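Local coordinates for regulatory protein recX (Lactobacillus salivarius, PDB 3E3V), which probably modulates the activity of the recombinase RecA and is built largely from three-helix domains, at residues Y70-V75 with N92-I98; D83-V88 with T148-S152. All coordinates share one frame. Numbering follows the deposited sequence.

Contact 1: residues Y70-V75 with N92-I98; sequences YAESYV and NLSKKGI
Leu93 is the apolar centre of this contact. It sits on helix 86-94 with an m,t side chain that reaches the flank of helix 67-81, where its CD2 lies 3.4 Å from Tyr74 CD2 and 4.1 Å from Ala71 CB, and its CD1 lies 4.2 Å from Val75 CG2. The backbones come nearest at Ala71 and Leu93, with 6.9 Å between their CA atoms, a spacing that the small alanine permits. Residues 70-75 are regular helix, so Ala71, Tyr74 and Val75, spaced i, i+3 and i+4, line one flank. Tyr70 and Tyr74 both take chi1 t and extend toward the 92-98 segment.

After Leu93 the chain enters a turn. Gly97 N to Ser94 O (3.1 Å) closes a type I turn from Ser94 to Gly97, and Ile98 N to Leu93 O (3.1 Å) spans it; with Gly97 at phi 94°, the two bonds make a Schellman motif. It brings Ile98 (m,m) in beside Leu93: Ile98 CD1 is 3.9 Å from Tyr70 CD2, and Ile98 CG2 is 4.3 Å from Ala71 CB.

At the polar edge, Asn92 ND2 gives a weak hydrogen bond to Tyr74 OH (2.8 Å, 120°). Lys96 CD lies 3.7 Å from Tyr70 OH, while the ammonium group of Lys96 forms a salt bridge with Glu37. Helix 100-107 closes the core through Ile102 and Ala106 against Ala71, and Ala103 against Leu93. This is the apolar interior of a three-helix bundle, the second RecX repeat of the helix-turn-helix clan.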
loop_
_atom_site.group_PDB
_atom_site.type_symbol
_atom_site.label_atom_id
_atom_site.label_comp_id
_atom_site.label_asym_id
_atom_site.label_seq_id
_atom_site.Cartn_x
_atom_site.Cartn_y
_atom_site.Cartn_z
ATOM N N TYR A 70 -2.526 -4.979 -8.476
ATOM C CA TYR A 70 -1.339 -4.387 -7.855
ATOM C C TYR A 70 -1.685 -3.965 -6.426
ATOM O O TYR A 70 -1.047 -4.386 -5.463
ATOM C CB TYR A 70 -0.876 -3.141 -8.616
ATOM C CG TYR A 70 0.409 -2.553 -8.045
ATOM C CD1 TYR A 70 1.658 -2.974 -8.511
ATOM C CD2 TYR A 70 0.374 -1.620 -7.007
ATOM C CE1 TYR A 70 2.848 -2.480 -7.955
ATOM C CE2 TYR A 70 1.557 -1.123 -6.443
ATOM C CZ TYR A 70 2.786 -1.555 -6.921
ATOM O OH TYR A 70 3.956 -1.067 -6.379
ATOM N N ALA A 71 -2.705 -3.120 -6.307
ATOM C CA ALA A 71 -3.151 -2.602 -5.015
ATOM C C ALA A 71 -3.525 -3.687 -4.013
ATOM O O ALA A 71 -3.206 -3.584 -2.831
ATOM C CB ALA A 71 -4.332 -1.641 -5.222
ATOM N N GLU A 72 -4.210 -4.734 -4.470
ATOM C CA GLU A 72 -4.594 -5.800 -3.559
ATOM C C GLU A 72 -3.408 -6.574 -2.987
ATOM O O GLU A 72 -3.382 -6.892 -1.799
ATOM C CB GLU A 72 -5.579 -6.756 -4.240
ATOM C CG GLU A 72 -7.027 -6.371 -3.992
ATOM C CD GLU A 72 -8.012 -7.238 -4.754
ATOM O OE1 GLU A 72 -7.790 -8.466 -4.831
ATOM O OE2 GLU A 72 -9.014 -6.688 -5.262
ATOM N N SER A 73 -2.425 -6.878 -3.824
ATOM C CA SER A 73 -1.265 -7.613 -3.348
ATOM C C SER A 73 -0.423 -6.717 -2.431
ATOM O O SER A 73 0.152 -7.189 -1.443
ATOM C CB SER A 73 -0.435 -8.101 -4.530
ATOM O OG SER A 73 -0.018 -7.004 -5.315
ATOM N N TYR A 74 -0.357 -5.426 -2.743
ATOM C CA TYR A 74 0.399 -4.515 -1.893
ATOM C C TYR A 74 -0.232 -4.531 -0.505
ATOM O O TYR A 74 0.465 -4.689 0.493
ATOM C CB TYR A 74 0.382 -3.089 -2.446
ATOM C CG TYR A 74 1.202 -2.128 -1.591
ATOM C CD1 TYR A 74 2.591 -2.261 -1.499
ATOM C CD2 TYR A 74 0.586 -1.133 -0.836
ATOM C CE1 TYR A 74 3.346 -1.428 -0.667
ATOM C CE2 TYR A 74 1.331 -0.292 0.001
ATOM C CZ TYR A 74 2.706 -0.449 0.080
ATOM O OH TYR A 74 3.444 0.344 0.922
ATOM N N VAL A 75 -1.557 -4.381 -0.454
ATOM C CA VAL A 75 -2.299 -4.385 0.809
ATOM C C VAL A 75 -2.078 -5.680 1.591
ATOM O O VAL A 75 -1.848 -5.662 2.801
ATOM C CB VAL A 75 -3.829 -4.187 0.557
ATOM C CG1 VAL A 75 -4.648 -4.590 1.796
ATOM C CG2 VAL A 75 -4.102 -2.734 0.210
ATOM N N ASN A 92 1.001 5.194 0.423
ATOM C CA ASN A 92 2.079 4.499 -0.284
ATOM C C ASN A 92 1.544 4.152 -1.671
ATOM O O ASN A 92 2.233 4.320 -2.687
ATOM C CB ASN A 92 2.517 3.227 0.458
ATOM C CG ASN A 92 3.306 3.532 1.718
ATOM O OD1 ASN A 92 3.894 4.593 1.844
ATOM N ND2 ASN A 92 3.325 2.595 2.648
ATOM N N LEU A 93 0.306 3.673 -1.707
ATOM C CA LEU A 93 -0.356 3.342 -2.966
ATOM C C LEU A 93 -0.470 4.591 -3.849
ATOM O O LEU A 93 -0.229 4.525 -5.058
ATOM C CB LEU A 93 -1.751 2.763 -2.693
ATOM C CG LEU A 93 -1.729 1.337 -2.123
ATOM C CD1 LEU A 93 -3.086 0.955 -1.548
ATOM C CD2 LEU A 93 -1.325 0.388 -3.235
ATOM N N SER A 94 -0.851 5.723 -3.255
ATOM C CA SER A 94 -0.972 6.975 -4.015
ATOM C C SER A 94 0.372 7.399 -4.595
ATOM O O SER A 94 0.433 7.953 -5.693
ATOM C CB SER A 94 -1.493 8.123 -3.137
ATOM O OG SER A 94 -2.812 7.901 -2.711
ATOM N N LYS A 95 1.440 7.158 -3.844
ATOM C CA LYS A 95 2.780 7.521 -4.290
ATOM C C LYS A 95 3.265 6.639 -5.436
ATOM O O LYS A 95 4.293 6.917 -6.051
ATOM C CB LYS A 95 3.758 7.445 -3.119
ATOM C CG LYS A 95 3.670 8.632 -2.169
ATOM C CD LYS A 95 4.389 8.351 -0.848
ATOM C CE LYS A 95 5.841 7.951 -1.053
ATOM N NZ LYS A 95 6.641 9.023 -1.709
ATOM N N LYS A 96 2.522 5.572 -5.715
ATOM C CA LYS A 96 2.859 4.648 -6.793
ATOM C C LYS A 96 1.965 4.885 -8.008
ATOM O O LYS A 96 2.095 4.211 -9.025
ATOM C CB LYS A 96 2.693 3.203 -6.313
ATOM C CG LYS A 96 3.803 2.699 -5.414
ATOM C CD LYS A 96 5.067 2.429 -6.224
ATOM C CE LYS A 96 6.174 1.832 -5.374
ATOM N NZ LYS A 96 7.358 1.464 -6.204
ATOM N N GLY A 97 1.041 5.829 -7.894
ATOM C CA GLY A 97 0.156 6.117 -9.008
ATOM C C GLY A 97 -1.187 5.396 -8.997
ATOM O O GLY A 97 -1.866 5.349 -10.022
ATOM N N ILE A 98 -1.579 4.838 -7.856
ATOM C CA ILE A 98 -2.854 4.138 -7.747
ATOM C C ILE A 98 -3.998 5.115 -7.461
ATOM O O ILE A 98 -3.903 5.951 -6.560
ATOM C CB ILE A 98 -2.807 3.067 -6.623
ATOM C CG1 ILE A 98 -1.764 1.997 -6.962
ATOM C CG2 ILE A 98 -4.180 2.431 -6.435
ATOM C CD1 ILE A 98 -2.066 1.204 -8.225
#

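Contact 2: residues D83-V88 with T148-S152; sequences DKGPKV and TKGFS
Lys149, Gly150 and Asp83 give up the most surface here, with Phe151 a close fourth. The backbones run close together, with CA-CA distances of 5.0 Å for Lys84-Lys149 and 4.1 Å for Gly85-Gly150. Lys149 acts at two points: its carbonyl O accepts a nearly linear bond from Gly85 N (2.6 Å, 173°), and its side chain (m,t,t,m) forms a salt bridge from NZ to Asp83 OD2 (2.8 Å). Asp83, with chi1 p, makes a second salt bridge from OD1 to Lys84 NZ (3.0 Å), so one carboxylate joins two lysines in a network.

Gly150, at phi 105°, ends helix 135-148 in a Schellman motif, while Gly85 occupies the N-cap position of helix 86-94. The end of a helix in the third three-helix domain thus abuts the start of one in the second. Gly150 O accepts a bond from Lys87 N (3.1 Å, 159°), in the first turn of that helix. An ideal CB on either glycine would clash, coming 2.6 Å from Gly150 C if built on Gly85 and 2.8 Å from Val88 N if built on Gly150.

Phe151 (chi1 m) sets one face of its ring against Gly85, whose CA stands 3.6 Å from the ring centroid and 9° off its normal, a CH-pi contact. Gln115 of helix 112-129 touches both Pro86 and Phe151. Val88 CG2 packs 3.3 Å from Lys149 O.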
loop_
_atom_site.group_PDB
_atom_site.type_symbol
_atom_site.label_atom_id
_atom_site.label_comp_id
_atom_site.label_asym_id
_atom_site.label_seq_id
_atom_site.Cartn_x
_atom_site.Cartn_y
_atom_site.Cartn_z
ATOM N N ASP A 83 3.734 -3.012 10.094
ATOM C CA ASP A 83 2.956 -2.582 11.241
ATOM C C ASP A 83 2.165 -1.343 10.849
ATOM O O ASP A 83 1.668 -0.635 11.714
ATOM C CB ASP A 83 3.889 -2.256 12.413
ATOM C CG ASP A 83 4.990 -1.274 12.024
ATOM O OD1 ASP A 83 5.025 -0.836 10.850
ATOM O OD2 ASP A 83 5.829 -0.942 12.886
ATOM N N LYS A 84 2.055 -1.089 9.545
ATOM C CA LYS A 84 1.332 0.091 9.033
ATOM C C LYS A 84 -0.192 -0.096 8.933
ATOM O O LYS A 84 -0.680 -1.191 8.654
ATOM C CB LYS A 84 1.888 0.494 7.655
ATOM C CG LYS A 84 3.383 0.840 7.652
ATOM C CD LYS A 84 3.720 1.825 8.766
ATOM C CE LYS A 84 5.179 2.240 8.706
ATOM N NZ LYS A 84 6.061 1.047 8.711
ATOM N N GLY A 85 -0.927 0.986 9.181
ATOM C CA GLY A 85 -2.377 0.957 9.113
ATOM C C GLY A 85 -2.862 1.448 7.764
ATOM O O GLY A 85 -2.057 1.910 6.963
ATOM N N PRO A 86 -4.177 1.394 7.496
ATOM C CA PRO A 86 -4.807 1.817 6.238
ATOM C C PRO A 86 -4.345 3.130 5.647
ATOM O O PRO A 86 -4.073 3.207 4.448
ATOM C CB PRO A 86 -6.302 1.852 6.588
ATOM C CG PRO A 86 -6.413 0.789 7.631
ATOM C CD PRO A 86 -5.205 1.064 8.497
ATOM N N LYS A 87 -4.253 4.166 6.477
ATOM C CA LYS A 87 -3.866 5.479 5.972
ATOM C C LYS A 87 -2.473 5.558 5.365
ATOM O O LYS A 87 -2.278 6.247 4.366
ATOM C CB LYS A 87 -4.009 6.531 7.063
ATOM C CG LYS A 87 -5.437 6.709 7.565
ATOM C CD LYS A 87 -5.486 7.850 8.571
ATOM C CE LYS A 87 -6.767 7.838 9.385
ATOM N NZ LYS A 87 -6.631 8.793 10.531
ATOM N N VAL A 88 -1.502 4.871 5.961
ATOM C CA VAL A 88 -0.154 4.903 5.414
ATOM C C VAL A 88 -0.101 3.985 4.194
ATOM O O VAL A 88 0.536 4.299 3.188
ATOM C CB VAL A 88 0.906 4.476 6.470
ATOM C CG1 VAL A 88 2.282 4.361 5.817
ATOM C CG2 VAL A 88 0.975 5.539 7.587
ATOM N N THR A 148 0.413 7.613 13.970
ATOM C CA THR A 148 1.437 7.897 12.972
ATOM C C THR A 148 1.639 6.725 12.004
ATOM O O THR A 148 2.171 6.901 10.901
ATOM C CB THR A 148 2.786 8.281 13.635
ATOM O OG1 THR A 148 3.263 7.198 14.441
ATOM C CG2 THR A 148 2.608 9.503 14.512
ATOM N N LYS A 149 1.199 5.537 12.417
ATOM C CA LYS A 149 1.299 4.348 11.585
ATOM C C LYS A 149 0.101 4.186 10.644
ATOM O O LYS A 149 0.069 3.271 9.828
ATOM C CB LYS A 149 1.445 3.096 12.455
ATOM C CG LYS A 149 2.872 2.865 12.925
ATOM C CD LYS A 149 2.976 1.642 13.816
ATOM C CE LYS A 149 4.296 1.641 14.565
ATOM N NZ LYS A 149 5.454 1.777 13.639
ATOM N N GLY A 150 -0.902 5.048 10.770
ATOM C CA GLY A 150 -2.034 4.949 9.865
ATOM C C GLY A 150 -3.348 4.381 10.365
ATOM O O GLY A 150 -4.296 4.298 9.592
ATOM N N PHE A 151 -3.427 3.982 11.630
ATOM C CA PHE A 151 -4.683 3.445 12.158
ATOM C C PHE A 151 -5.630 4.561 12.577
ATOM O O PHE A 151 -5.194 5.606 13.054
ATOM C CB PHE A 151 -4.399 2.503 13.334
ATOM C CG PHE A 151 -3.681 1.241 12.924
ATOM C CD1 PHE A 151 -4.384 0.191 12.336
ATOM C CD2 PHE A 151 -2.302 1.113 13.103
ATOM C CE1 PHE A 151 -3.724 -0.981 11.932
ATOM C CE2 PHE A 151 -1.624 -0.045 12.707
ATOM C CZ PHE A 151 -2.333 -1.100 12.119
ATOM N N SER A 152 -6.927 4.346 12.382
ATOM C CA SER A 152 -7.923 5.362 12.732
ATOM C C SER A 152 -8.231 5.380 14.232
ATOM O O SER A 152 -7.991 4.401 14.949
ATOM C CB SER A 152 -9.233 5.108 11.980
ATOM O OG SER A 152 -9.919 4.015 12.567
HETATM O O HOH W 1 -3.717 7.674 11.553
#

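The centres of contacts 1 and 2 lie 14 Å apart, and both contacts use helix 86-94: contact 2 engages its beginning, contact 1 its last turn and the loop beyond. Along the chain the order is 70-75, 83-88, 92-98 and 148-152, so their segments alternate. Contact 1 stays within the second three-helix domain, whereas contact 2 spans 60 residues to join that domain to the third. One short helix therefore takes part in both the core of its own repeat and the junction with the next, which is consistent with a coupling between the internal packing of one domain and the placement of its neighbour in this elongated chain.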